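Local coordinates for malonyl CoA-acyl carrier protein transacylase (Mycobacterium tuberculosis, PDB 2QC3) that transfers the malonyl group from malonyl-CoA to holo-acyl carrier protein, supplying malonyl-ACP for fatty acid biosynthesis, at residues V65-L70 / F269-T274; A265-P270 / R289-P294; G11-G16 / E53-A58; I3-P8 / K84-A89; S35-L40 / A110-A115. All blocks are in the same frame, centred on the assembly; numbering follows the deposited sequence.

Contact 1 (V65-L70 / F269-T274)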
# COMPACT_ATOMS: atom_id res chain seq x y z
N VAL A 65 -6.93 3.96 0.42
CA VAL A 65 -7.03 4.06 -1.03
C VAL A 65 -7.86 5.29 -1.38
O VAL A 65 -7.55 6.01 -2.33
CB VAL A 65 -7.69 2.79 -1.65
CG1 VAL A 65 -8.02 3.03 -3.12
CG2 VAL A 65 -6.73 1.60 -1.54
N ALA A 66 -8.92 5.55 -0.60
CA ALA A 66 -9.78 6.71 -0.84
C ALA A 66 -8.99 8.02 -0.70
O ALA A 66 -9.11 8.92 -1.54
CB ALA A 66 -10.97 6.70 0.13
N ALA A 67 -8.20 8.12 0.35
CA ALA A 67 -7.39 9.31 0.59
C ALA A 67 -6.42 9.50 -0.57
O ALA A 67 -6.24 10.61 -1.08
CB ALA A 67 -6.61 9.17 1.89
N THR A 68 -5.79 8.40 -0.98
CA THR A 68 -4.84 8.45 -2.08
C THR A 68 -5.44 8.94 -3.38
O THR A 68 -4.87 9.81 -4.05
CB THR A 68 -4.17 7.08 -2.33
OG1 THR A 68 -3.31 6.77 -1.23
CG2 THR A 68 -3.33 7.11 -3.61
N LEU A 69 -6.60 8.40 -3.74
CA LEU A 69 -7.23 8.77 -4.98
C LEU A 69 -7.84 10.17 -4.98
O LEU A 69 -7.93 10.80 -6.03
CB LEU A 69 -8.26 7.70 -5.38
CG LEU A 69 -7.59 6.31 -5.50
CD1 LEU A 69 -8.59 5.28 -6.02
CD2 LEU A 69 -6.37 6.41 -6.42
N LEU A 70 -8.27 10.67 -3.83
CA LEU A 70 -8.82 12.02 -3.78
C LEU A 70 -7.71 12.97 -4.24
O LEU A 70 -7.94 13.86 -5.06
CB LEU A 70 -9.23 12.41 -2.35
CG LEU A 70 -10.54 11.86 -1.80
CD1 LEU A 70 -10.67 12.28 -0.35
CD2 LEU A 70 -11.72 12.39 -2.62
N PHE A 269 1.88 9.86 -2.16
CA PHE A 269 0.51 10.29 -1.94
C PHE A 269 0.08 10.04 -0.50
O PHE A 269 0.70 9.24 0.21
CB PHE A 269 -0.42 9.54 -2.89
CG PHE A 269 -0.34 10.01 -4.31
CD1 PHE A 269 0.80 9.77 -5.06
CD2 PHE A 269 -1.39 10.70 -4.89
CE1 PHE A 269 0.89 10.22 -6.37
CE2 PHE A 269 -1.31 11.15 -6.20
CZ PHE A 269 -0.17 10.91 -6.94
N PRO A 270 -0.96 10.74 -0.04
CA PRO A 270 -1.45 10.56 1.33
C PRO A 270 -2.27 9.27 1.48
O PRO A 270 -2.78 8.74 0.50
CB PRO A 270 -2.31 11.81 1.56
CG PRO A 270 -2.81 12.12 0.20
CD PRO A 270 -1.57 11.94 -0.65
N PRO A 271 -2.37 8.75 2.71
CA PRO A 271 -1.74 9.33 3.89
C PRO A 271 -0.24 9.04 3.87
O PRO A 271 0.18 7.92 4.13
CB PRO A 271 -2.46 8.63 5.04
CG PRO A 271 -2.77 7.27 4.46
CD PRO A 271 -3.25 7.62 3.07
N ALA A 272 0.54 10.06 3.54
CA ALA A 272 1.99 9.94 3.46
C ALA A 272 2.54 9.08 4.59
O ALA A 272 2.18 9.25 5.76
CB ALA A 272 2.63 11.32 3.51
N GLY A 273 3.43 8.15 4.24
CA GLY A 273 4.02 7.28 5.23
C GLY A 273 5.53 7.34 5.26
O GLY A 273 6.11 8.37 5.61
N THR A 274 6.17 6.24 4.89
CA THR A 274 7.63 6.17 4.89
C THR A 274 8.21 5.79 3.53
O THR A 274 9.42 5.63 3.40
CB THR A 274 8.11 5.13 5.93
OG1 THR A 274 7.65 3.83 5.54
CG2 THR A 274 7.56 5.45 7.32

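Contact 2 (A265-P270 / R289-P294)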
# COMPACT_ATOMS: atom_id res chain seq x y z
N ALA A 265 12.26 12.71 -9.56
CA ALA A 265 11.51 13.25 -8.44
C ALA A 265 10.59 12.18 -7.86
O ALA A 265 10.10 11.32 -8.59
CB ALA A 265 10.69 14.45 -8.90
N ILE A 266 10.37 12.24 -6.56
CA ILE A 266 9.51 11.27 -5.89
C ILE A 266 8.32 11.95 -5.25
O ILE A 266 8.46 12.92 -4.50
CB ILE A 266 10.25 10.53 -4.75
CG1 ILE A 266 11.53 9.87 -5.28
CG2 ILE A 266 9.31 9.52 -4.10
CD1 ILE A 266 11.29 8.87 -6.37
N VAL A 267 7.13 11.44 -5.53
CA VAL A 267 5.92 11.99 -4.94
C VAL A 267 5.20 10.87 -4.22
O VAL A 267 4.86 9.84 -4.83
CB VAL A 267 4.98 12.59 -6.01
CG1 VAL A 267 3.75 13.19 -5.33
CG2 VAL A 267 5.71 13.65 -6.83
N GLU A 268 4.99 11.04 -2.92
CA GLU A 268 4.27 10.04 -2.15
C GLU A 268 2.92 10.62 -1.84
O GLU A 268 2.80 11.75 -1.35
CB GLU A 268 5.01 9.70 -0.84
CG GLU A 268 4.16 8.91 0.16
CD GLU A 268 4.98 8.24 1.26
OE1 GLU A 268 6.06 8.75 1.63
OE2 GLU A 268 4.53 7.19 1.77
N PHE A 269 1.88 9.86 -2.16
CA PHE A 269 0.51 10.29 -1.94
C PHE A 269 0.08 10.04 -0.50
O PHE A 269 0.70 9.24 0.21
CB PHE A 269 -0.42 9.54 -2.89
CG PHE A 269 -0.34 10.01 -4.31
CD1 PHE A 269 0.80 9.77 -5.06
CD2 PHE A 269 -1.39 10.70 -4.89
CE1 PHE A 269 0.89 10.22 -6.37
CE2 PHE A 269 -1.31 11.15 -6.20
CZ PHE A 269 -0.17 10.91 -6.94
N PRO A 270 -0.96 10.74 -0.04
CA PRO A 270 -1.45 10.56 1.33
C PRO A 270 -2.27 9.27 1.48
O PRO A 270 -2.78 8.74 0.50
CB PRO A 270 -2.31 11.81 1.56
CG PRO A 270 -2.81 12.12 0.20
CD PRO A 270 -1.57 11.94 -0.65
N ARG A 289 8.52 14.55 -2.37
CA ARG A 289 7.43 15.40 -1.90
C ARG A 289 6.38 14.54 -1.22
O ARG A 289 5.84 13.60 -1.81
CB ARG A 289 6.80 16.15 -3.08
CG ARG A 289 7.68 17.25 -3.66
CD ARG A 289 7.87 18.40 -2.66
NE ARG A 289 8.66 19.49 -3.23
CZ ARG A 289 8.97 20.61 -2.58
NH1 ARG A 289 8.57 20.79 -1.33
NH2 ARG A 289 9.69 21.54 -3.18
N ALA A 290 6.10 14.86 0.04
CA ALA A 290 5.11 14.15 0.83
C ALA A 290 3.79 14.89 0.76
O ALA A 290 3.63 15.95 1.39
CB ALA A 290 5.57 14.04 2.27
N VAL A 291 2.83 14.36 0.01
CA VAL A 291 1.54 15.01 -0.12
C VAL A 291 0.62 14.70 1.05
O VAL A 291 0.12 13.59 1.20
CB VAL A 291 0.83 14.58 -1.42
CG1 VAL A 291 -0.53 15.27 -1.53
CG2 VAL A 291 1.70 14.93 -2.62
N LYS A 292 0.41 15.70 1.90
CA LYS A 292 -0.46 15.53 3.06
C LYS A 292 -1.53 16.61 3.08
O LYS A 292 -2.39 16.62 3.95
CB LYS A 292 0.36 15.56 4.35
CG LYS A 292 1.60 16.44 4.29
CD LYS A 292 1.26 17.90 4.07
CE LYS A 292 2.51 18.76 4.10
NZ LYS A 292 2.19 20.21 4.00
N SER A 293 -1.47 17.51 2.10
CA SER A 293 -2.45 18.59 2.00
C SER A 293 -2.56 19.12 0.58
O SER A 293 -1.58 19.15 -0.17
CB SER A 293 -2.10 19.73 2.96
OG SER A 293 -0.88 20.37 2.62
N PRO A 294 -3.77 19.55 0.18
CA PRO A 294 -4.00 20.08 -1.17
C PRO A 294 -3.03 21.21 -1.50
O PRO A 294 -2.75 21.47 -2.67
CB PRO A 294 -5.44 20.57 -1.09
CG PRO A 294 -6.06 19.61 -0.14
CD PRO A 294 -5.03 19.51 0.95

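Contact 3 (G11-G16 / E53-A58)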
# COMPACT_ATOMS: atom_id res chain seq x y z
N GLY A 11 -0.95 1.24 8.02
CA GLY A 11 -0.04 1.71 9.04
C GLY A 11 0.12 3.22 9.02
O GLY A 11 0.65 3.80 9.97
N SER A 12 -0.34 3.85 7.95
CA SER A 12 -0.23 5.30 7.82
C SER A 12 -1.53 6.04 8.11
O SER A 12 -1.52 7.24 8.37
CB SER A 12 0.26 5.64 6.41
OG SER A 12 -0.52 4.98 5.43
N GLN A 13 -2.65 5.32 8.08
CA GLN A 13 -3.94 5.93 8.34
C GLN A 13 -4.01 6.60 9.71
O GLN A 13 -3.45 6.09 10.68
CB GLN A 13 -5.07 4.90 8.20
CG GLN A 13 -5.11 3.81 9.27
CD GLN A 13 -3.94 2.85 9.20
OE1 GLN A 13 -3.39 2.60 8.13
NE2 GLN A 13 -3.56 2.29 10.34
N THR A 14 -4.71 7.73 9.78
CA THR A 14 -4.87 8.48 11.02
C THR A 14 -6.23 9.18 11.02
O THR A 14 -6.74 9.56 9.97
CB THR A 14 -3.77 9.55 11.19
OG1 THR A 14 -3.79 10.44 10.06
CG2 THR A 14 -2.40 8.90 11.29
N GLU A 15 -6.81 9.36 12.21
CA GLU A 15 -8.10 10.03 12.31
C GLU A 15 -8.08 11.40 11.65
O GLU A 15 -7.09 12.13 11.71
CB GLU A 15 -8.52 10.15 13.78
CG GLU A 15 -7.47 10.73 14.71
CD GLU A 15 -7.88 10.67 16.17
OE1 GLU A 15 -8.10 9.56 16.70
OE2 GLU A 15 -8.00 11.75 16.80
N GLY A 16 -9.19 11.74 10.98
CA GLY A 16 -9.29 13.02 10.30
C GLY A 16 -8.43 13.13 9.06
O GLY A 16 -8.29 14.22 8.50
N GLU A 53 -10.76 2.80 15.61
CA GLU A 53 -11.79 2.21 14.78
C GLU A 53 -11.32 2.06 13.34
O GLU A 53 -11.68 1.10 12.65
CB GLU A 53 -13.06 3.07 14.81
CG GLU A 53 -14.04 2.73 13.69
CD GLU A 53 -15.35 3.49 13.77
OE1 GLU A 53 -15.33 4.68 14.15
OE2 GLU A 53 -16.40 2.91 13.45
N ILE A 54 -10.50 3.01 12.88
CA ILE A 54 -9.99 2.99 11.52
C ILE A 54 -8.80 2.06 11.32
O ILE A 54 -8.38 1.80 10.19
CB ILE A 54 -9.60 4.40 11.06
CG1 ILE A 54 -8.46 4.94 11.92
CG2 ILE A 54 -10.82 5.31 11.11
CD1 ILE A 54 -7.87 6.24 11.42
N THR A 55 -8.24 1.57 12.42
CA THR A 55 -7.10 0.67 12.32
C THR A 55 -7.60 -0.73 11.94
O THR A 55 -6.81 -1.64 11.66
CB THR A 55 -6.32 0.62 13.65
OG1 THR A 55 -5.80 1.93 13.92
CG2 THR A 55 -5.15 -0.35 13.56
N ASP A 56 -8.92 -0.90 11.93
CA ASP A 56 -9.55 -2.16 11.54
C ASP A 56 -9.23 -2.30 10.06
O ASP A 56 -9.60 -1.45 9.25
CB ASP A 56 -11.06 -2.05 11.75
CG ASP A 56 -11.81 -3.27 11.25
OD1 ASP A 56 -13.06 -3.27 11.36
OD2 ASP A 56 -11.17 -4.22 10.75
N THR A 57 -8.53 -3.37 9.69
CA THR A 57 -8.12 -3.56 8.30
C THR A 57 -9.26 -3.47 7.30
O THR A 57 -9.06 -3.01 6.17
CB THR A 57 -7.37 -4.91 8.11
OG1 THR A 57 -6.59 -4.85 6.91
CG2 THR A 57 -8.35 -6.08 8.05
N ALA A 58 -10.45 -3.88 7.70
CA ALA A 58 -11.60 -3.83 6.81
C ALA A 58 -11.94 -2.37 6.47
O ALA A 58 -12.60 -2.10 5.47
CB ALA A 58 -12.79 -4.52 7.46

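Contact 4 (I3-P8 / K84-A89)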
# COMPACT_ATOMS: atom_id res chain seq x y z
N ILE A 3 8.82 11.09 -12.98
CA ILE A 3 8.38 11.33 -11.61
C ILE A 3 7.81 10.05 -11.02
O ILE A 3 6.95 9.40 -11.62
CB ILE A 3 7.29 12.43 -11.54
CG1 ILE A 3 7.86 13.78 -11.96
CG2 ILE A 3 6.75 12.53 -10.12
CD1 ILE A 3 8.22 13.88 -13.41
N ALA A 4 8.31 9.66 -9.85
CA ALA A 4 7.82 8.44 -9.20
C ALA A 4 6.62 8.76 -8.33
O ALA A 4 6.69 9.61 -7.45
CB ALA A 4 8.92 7.81 -8.35
N LEU A 5 5.51 8.08 -8.59
CA LEU A 5 4.30 8.28 -7.81
C LEU A 5 4.14 7.05 -6.92
O LEU A 5 3.94 5.94 -7.42
CB LEU A 5 3.09 8.45 -8.74
CG LEU A 5 3.16 9.55 -9.81
CD1 LEU A 5 1.82 9.64 -10.51
CD2 LEU A 5 3.53 10.89 -9.19
N LEU A 6 4.24 7.25 -5.61
CA LEU A 6 4.15 6.14 -4.66
C LEU A 6 2.89 6.19 -3.81
O LEU A 6 2.58 7.21 -3.20
CB LEU A 6 5.37 6.13 -3.74
CG LEU A 6 6.74 6.36 -4.40
CD1 LEU A 6 7.84 6.24 -3.35
CD2 LEU A 6 6.95 5.35 -5.51
N ALA A 7 2.18 5.06 -3.76
CA ALA A 7 0.94 4.96 -2.98
C ALA A 7 1.19 4.14 -1.72
O ALA A 7 1.58 2.98 -1.78
CB ALA A 7 -0.16 4.32 -3.83
N PRO A 8 0.94 4.75 -0.54
CA PRO A 8 1.14 4.10 0.75
C PRO A 8 0.17 2.96 1.08
O PRO A 8 -0.92 2.87 0.51
CB PRO A 8 1.01 5.26 1.74
CG PRO A 8 -0.03 6.12 1.08
CD PRO A 8 0.45 6.13 -0.37
N LYS A 84 3.91 14.96 -18.26
CA LYS A 84 5.12 14.45 -17.62
C LYS A 84 5.10 12.94 -17.46
O LYS A 84 4.10 12.37 -17.01
CB LYS A 84 5.29 15.11 -16.25
CG LYS A 84 5.31 16.63 -16.29
CD LYS A 84 5.30 17.21 -14.90
CE LYS A 84 5.28 18.73 -14.93
NZ LYS A 84 5.17 19.30 -13.56
N ASP A 85 6.20 12.28 -17.81
CA ASP A 85 6.26 10.83 -17.67
C ASP A 85 6.38 10.40 -16.22
O ASP A 85 7.13 11.00 -15.43
CB ASP A 85 7.43 10.25 -18.47
CG ASP A 85 7.09 10.07 -19.93
OD1 ASP A 85 7.41 10.97 -20.73
OD2 ASP A 85 6.48 9.03 -20.27
N VAL A 86 5.65 9.36 -15.87
CA VAL A 86 5.67 8.87 -14.51
C VAL A 86 5.85 7.35 -14.43
O VAL A 86 5.69 6.64 -15.42
CB VAL A 86 4.35 9.23 -13.78
CG1 VAL A 86 4.12 10.73 -13.82
CG2 VAL A 86 3.18 8.48 -14.42
N ILE A 87 6.22 6.89 -13.25
CA ILE A 87 6.39 5.46 -12.99
C ILE A 87 5.58 5.33 -11.70
O ILE A 87 5.78 6.11 -10.76
CB ILE A 87 7.89 5.10 -12.80
CG1 ILE A 87 8.08 3.59 -12.95
CG2 ILE A 87 8.39 5.59 -11.45
CD1 ILE A 87 7.26 2.75 -12.02
N VAL A 88 4.64 4.40 -11.66
CA VAL A 88 3.78 4.22 -10.49
C VAL A 88 4.08 2.97 -9.69
O VAL A 88 4.43 1.93 -10.24
CB VAL A 88 2.29 4.18 -10.92
CG1 VAL A 88 1.38 4.35 -9.70
CG2 VAL A 88 2.01 5.25 -11.95
N ALA A 89 3.95 3.08 -8.37
CA ALA A 89 4.18 1.94 -7.48
C ALA A 89 3.45 2.15 -6.15
O ALA A 89 3.39 3.28 -5.65
CB ALA A 89 5.67 1.75 -7.24
O HOH W 1 6.98 5.45 -8.58

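Contact 5 (S35-L40 / A110-A115)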
# COMPACT_ATOMS: atom_id res chain seq x y z
N SER A 35 -18.22 5.69 -1.01
CA SER A 35 -18.81 5.12 0.19
C SER A 35 -19.87 4.11 -0.23
O SER A 35 -20.12 3.13 0.47
CB SER A 35 -19.45 6.21 1.05
OG SER A 35 -18.48 6.97 1.73
N LYS A 36 -20.49 4.38 -1.37
CA LYS A 36 -21.53 3.52 -1.90
C LYS A 36 -20.92 2.26 -2.49
O LYS A 36 -21.37 1.15 -2.21
CB LYS A 36 -22.33 4.26 -2.97
CG LYS A 36 -23.54 3.51 -3.49
CD LYS A 36 -24.30 4.36 -4.51
CE LYS A 36 -25.51 3.64 -5.05
NZ LYS A 36 -26.23 4.47 -6.06
N ALA A 37 -19.89 2.44 -3.31
CA ALA A 37 -19.19 1.33 -3.96
C ALA A 37 -18.59 0.37 -2.95
O ALA A 37 -18.57 -0.84 -3.17
CB ALA A 37 -18.10 1.87 -4.89
N ALA A 38 -18.10 0.91 -1.84
CA ALA A 38 -17.48 0.11 -0.78
C ALA A 38 -18.46 -0.16 0.36
O ALA A 38 -18.11 -0.79 1.36
CB ALA A 38 -16.25 0.82 -0.24
N ASP A 39 -19.69 0.33 0.21
CA ASP A 39 -20.73 0.14 1.22
C ASP A 39 -20.16 0.48 2.60
O ASP A 39 -20.33 -0.27 3.56
CB ASP A 39 -21.24 -1.30 1.20
CG ASP A 39 -22.33 -1.55 2.21
OD1 ASP A 39 -23.31 -0.78 2.23
OD2 ASP A 39 -22.21 -2.52 2.99
N LEU A 40 -19.49 1.62 2.68
CA LEU A 40 -18.88 2.06 3.92
C LEU A 40 -18.98 3.59 4.01
O LEU A 40 -18.75 4.28 3.02
CB LEU A 40 -17.41 1.64 3.92
CG LEU A 40 -16.74 1.06 5.17
CD1 LEU A 40 -17.49 -0.18 5.65
CD2 LEU A 40 -15.29 0.70 4.83
N ALA A 110 -11.70 0.88 -7.52
CA ALA A 110 -10.50 0.68 -6.71
C ALA A 110 -10.86 0.68 -5.22
O ALA A 110 -10.44 -0.20 -4.46
CB ALA A 110 -9.46 1.77 -7.00
N VAL A 111 -11.64 1.67 -4.80
CA VAL A 111 -12.03 1.76 -3.40
C VAL A 111 -12.88 0.57 -2.97
O VAL A 111 -12.66 0.01 -1.90
CB VAL A 111 -12.79 3.06 -3.12
CG1 VAL A 111 -13.31 3.06 -1.68
CG2 VAL A 111 -11.86 4.26 -3.34
N ALA A 112 -13.84 0.18 -3.81
CA ALA A 112 -14.70 -0.96 -3.51
C ALA A 112 -13.88 -2.26 -3.46
O ALA A 112 -14.16 -3.14 -2.64
CB ALA A 112 -15.80 -1.08 -4.56
N LEU A 113 -12.89 -2.37 -4.34
CA LEU A 113 -12.04 -3.55 -4.39
C LEU A 113 -11.19 -3.57 -3.12
O LEU A 113 -10.91 -4.63 -2.55
CB LEU A 113 -11.12 -3.51 -5.62
CG LEU A 113 -10.18 -4.71 -5.75
CD1 LEU A 113 -11.01 -5.99 -5.90
CD2 LEU A 113 -9.25 -4.51 -6.94
N ALA A 114 -10.77 -2.39 -2.70
CA ALA A 114 -9.98 -2.28 -1.50
C ALA A 114 -10.85 -2.68 -0.28
O ALA A 114 -10.38 -3.38 0.63
CB ALA A 114 -9.48 -0.83 -1.37
N ALA A 115 -12.11 -2.27 -0.27
CA ALA A 115 -13.01 -2.61 0.83
C ALA A 115 -13.21 -4.13 0.90
O ALA A 115 -13.33 -4.70 1.99
CB ALA A 115 -14.36 -1.91 0.64

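Contact 1 (V65-L70 / F269-T274)
Thr68, on the buried side of helix 57-77, turns its two branches to different parts of the loop that follows strand 263-268, and the contact is laid out accordingly. OG1 sits beside the backbone N, anti to the carbonyl carbon (chi1 -69°), and donates to Pro270 O at 2.7 Å. It approaches in the plane of that carbonyl, with a C=O...donor angle of 157°. CG2, anti to the backbone N, runs instead against Phe269 CB at 3.9 Å, so that the Thr68 and Phe269 side chains cross almost perpendicularly. The Phe269 ring then lies along the helix, against His72 and Leu75 as well, and presents CD2 to Thr68 O, 3.7 Å away and oblique to the ring. Next to Thr68, Ala67 points its CB at the loop and meets Pro271 CD at 3.9 Å.

The peptide between Pro270 and Pro271 is cis, which places the carbonyl oxygen of the first proline and CD of the second on the same side, facing the helix together. Ala97 and Ile101 of helix 94-101 close in on Thr68, whose side chain lies about 11 Å from that of Ser92, the probable nucleophile. OG1 is also hydrogen-bonded to Ile64 O, one turn back. Both partners are acceptors and the hydroxyl has one proton, so helix and loop carbonyls must share or compete for it, the loop side being a proline pair without backbone N-H.

Contact 2 (A265-P270 / R289-P294)
Three backbone hydrogen bonds join the segments, alternating in direction. Glu268 N donates to Arg289 O almost linearly (172°, 2.9 Å). Arg289 N reaches Ile266 O at 2.7 Å but on a more bent path of 142°, while Val291 N gives a straighter bond to Glu268 O at 2.9 Å. All three donors arrive nearly along the axis of the carbonyl they meet. Beyond them, the carboxylate of Glu268 turns to Gly273 N and Ser276 OG near the start of helix 275-282, and the guanidinium of Arg289 leads away to a salt bridge with Glu299.

The pattern is that of two parallel strands in a beta-alpha-beta crossover: strand 263-268, helix 275-282 and then strand 288-290, which forms one border of the parallel sheet. Val267 and Arg289 share one face of it, Glu268 and Ala290 the other.

At Pro270 the bonding pattern stops, since the imino N has no hydrogen for Val291 O. The ring lies against that oxygen instead, with Pro270 CD 3.0 Å from Val291 O. Val291 carries most of the apolar contact and splits it between its methyls. CG1, anti to the backbone N, meets Pro270 CD at 3.6 Å, whereas CG2 turns back to Val267 CG1 at 3.8 Å, the two valines crossing obliquely. Trp21 touches both Pro270 and Val291 from a loop.

Contact 3 (G11-G16 / E53-A58)
The peptide plane joining Thr14 to Glu15 is the flat surface on which Ile54 rests. Ile54 CD1 stands squarely over one face of it, 3.4 Å from both Thr14 C and Glu15 N, a close touch of a methyl on a planar group. CG1 takes the crowded position between the backbone N and the carbonyl carbon (chi1 63°), and the extended second torsion then aims the methyl straight across the gap. A second flat group, the carboxamide of Gln13, is held at its edge. Gly11 N donates to Gln13 OE1 at 2.8 Å, in the plane of the amide and on a lone pair. Two opposed bends, at chi1 and chi2, fold the side chain back to make this local bond. They also bring Gln13 CG to 3.9 Å from Ile54 O, while Gln13 NE2 comes only to 4.2 Å from Thr55 OG1, which is bonded to Thr51 O. Third is the carboxylate of Asp56, the N-cap of helix 57-77: Ala58 N reaches its OD2 from well above the carboxylate plane at 3.2 Å.

Gln13 closes the Gly-Gln-Gly-Ser-Gln sequence found in FabD-type acyltransferases, and its side chain lies about 10 Å from that of Ser92. Glu15 reaches past Ile54 to Thr51 OG1. The loop 11-16 thus rests across the junction of helices 51-54 and 57-77, with Gln13 against Ala60 and Ile64 of the second helix and Ile54 packed on Leu63.

Contact 4 (I3-P8 / K84-A89)
Five backbone hydrogen bonds join segments 3-8 and 84-89, Ile3 and Leu5 each bonding to the two residues that flank its neighbour in the other strand. Leu5 N to Ile87 O is the straightest at 171° (2.9 Å), and its donor comes nearly along the carbonyl axis. Ile87 N, by contrast, meets Ile3 O from above the carbonyl plane at 3.1 Å. Ile3 N to Asp85 O opens the series and Ala7 N to Ala89 O ends it.

Weaker CA-H...O contacts fill the intervals, the closest being Leu6 CA to Ala89 O at 3.1 Å. A water also donates to Ile87 O at 2.6 Å and, weakly, to Leu5 O.

The two strands are neighbours in the parallel sheet of the acyltransferase fold, their directions 20° apart. Strand 86-90 runs on into the Gly-x-Ser-x-Gly sequence with Ser92, the active-site serine by similarity, consistent with a nucleophile elbow; Ala7 touches that turn.

Apolar contacts fall on two faces. On the face of Ile3, Leu5, Val86 and Val88, Leu5 leans obliquely over Val86, its CD1 4.2 Å from Val86 CB, and helix 94-101 packs there through Ile101. On the face of Ala4, Leu6, Ile87 and Ala89, Ile87 CG2 lies in the crowded position and meets Ala4 CB at 3.8 Å. Leu6 CD2 reaches across to Ala89 CB at 4.2 Å, and Trp251 of helix 251-260 touches both Leu6 and Ala89.

Contact 5 (S35-L40 / A110-A115)
The methyl of Ala38 is the principal bump here, and it settles into a shallow hollow on helix 107-125 walled by Val111, Ala112 and Ala115. It presses hardest on Ala115, the two CB atoms being 3.4 Å apart, tighter than ordinary van der Waals contact. Ahead of the methyl is Val111 CG1, anti to its backbone N and 4.0 Å from Ala38 CB. Ala115 CB and Ala112 CA flank it, the latter also 4.0 Å from Ala38 CB.

A smaller bump goes the other way. Ala112 CB pushes against the end of helix 27-37, touching Ala37 O at 3.1 Å and Ala37 CB at 3.8 Å. Small side chains on both sides let the backbones approach closely: the CA atoms of Ala38 and Ala112 are only 4.0 Å apart. Helix 27-37 ends just here in a Schellman motif, with Asp39 at positive phi and Leu40 N bonded back to Ser35 O, so the chain turns away immediately after making its contact.

Around this junction, Pro62 of helix 57-77 touches both Leu40 and Ala115, and Leu42 of helix 42-47 lies on Val111. The buried side of helix 107-125 faces Leu69 of helix 57-77 and Ile96 of helix 94-101.

Contacts 2 and 4 lie in the same parallel sheet, centres about 10 Å apart, and strands 2-7 and 263-268 bond directly between them. Contact 1 shares Phe269 and Pro270 with contact 2 and leads from the sheet to helix 57-77, whose start belongs to contact 3. Contact 5 lies on the outer helices, about 23 Å between centres from contacts 2 and 4, and reaches contact 1 through Val65 and Leu69. Along the chain contact 3 is nested within contact 4, contact 5 alternates with both, and contact 2 comes last. Early and late segments thus build one domain, with Ser92 close beyond the end of a contact 4 strand.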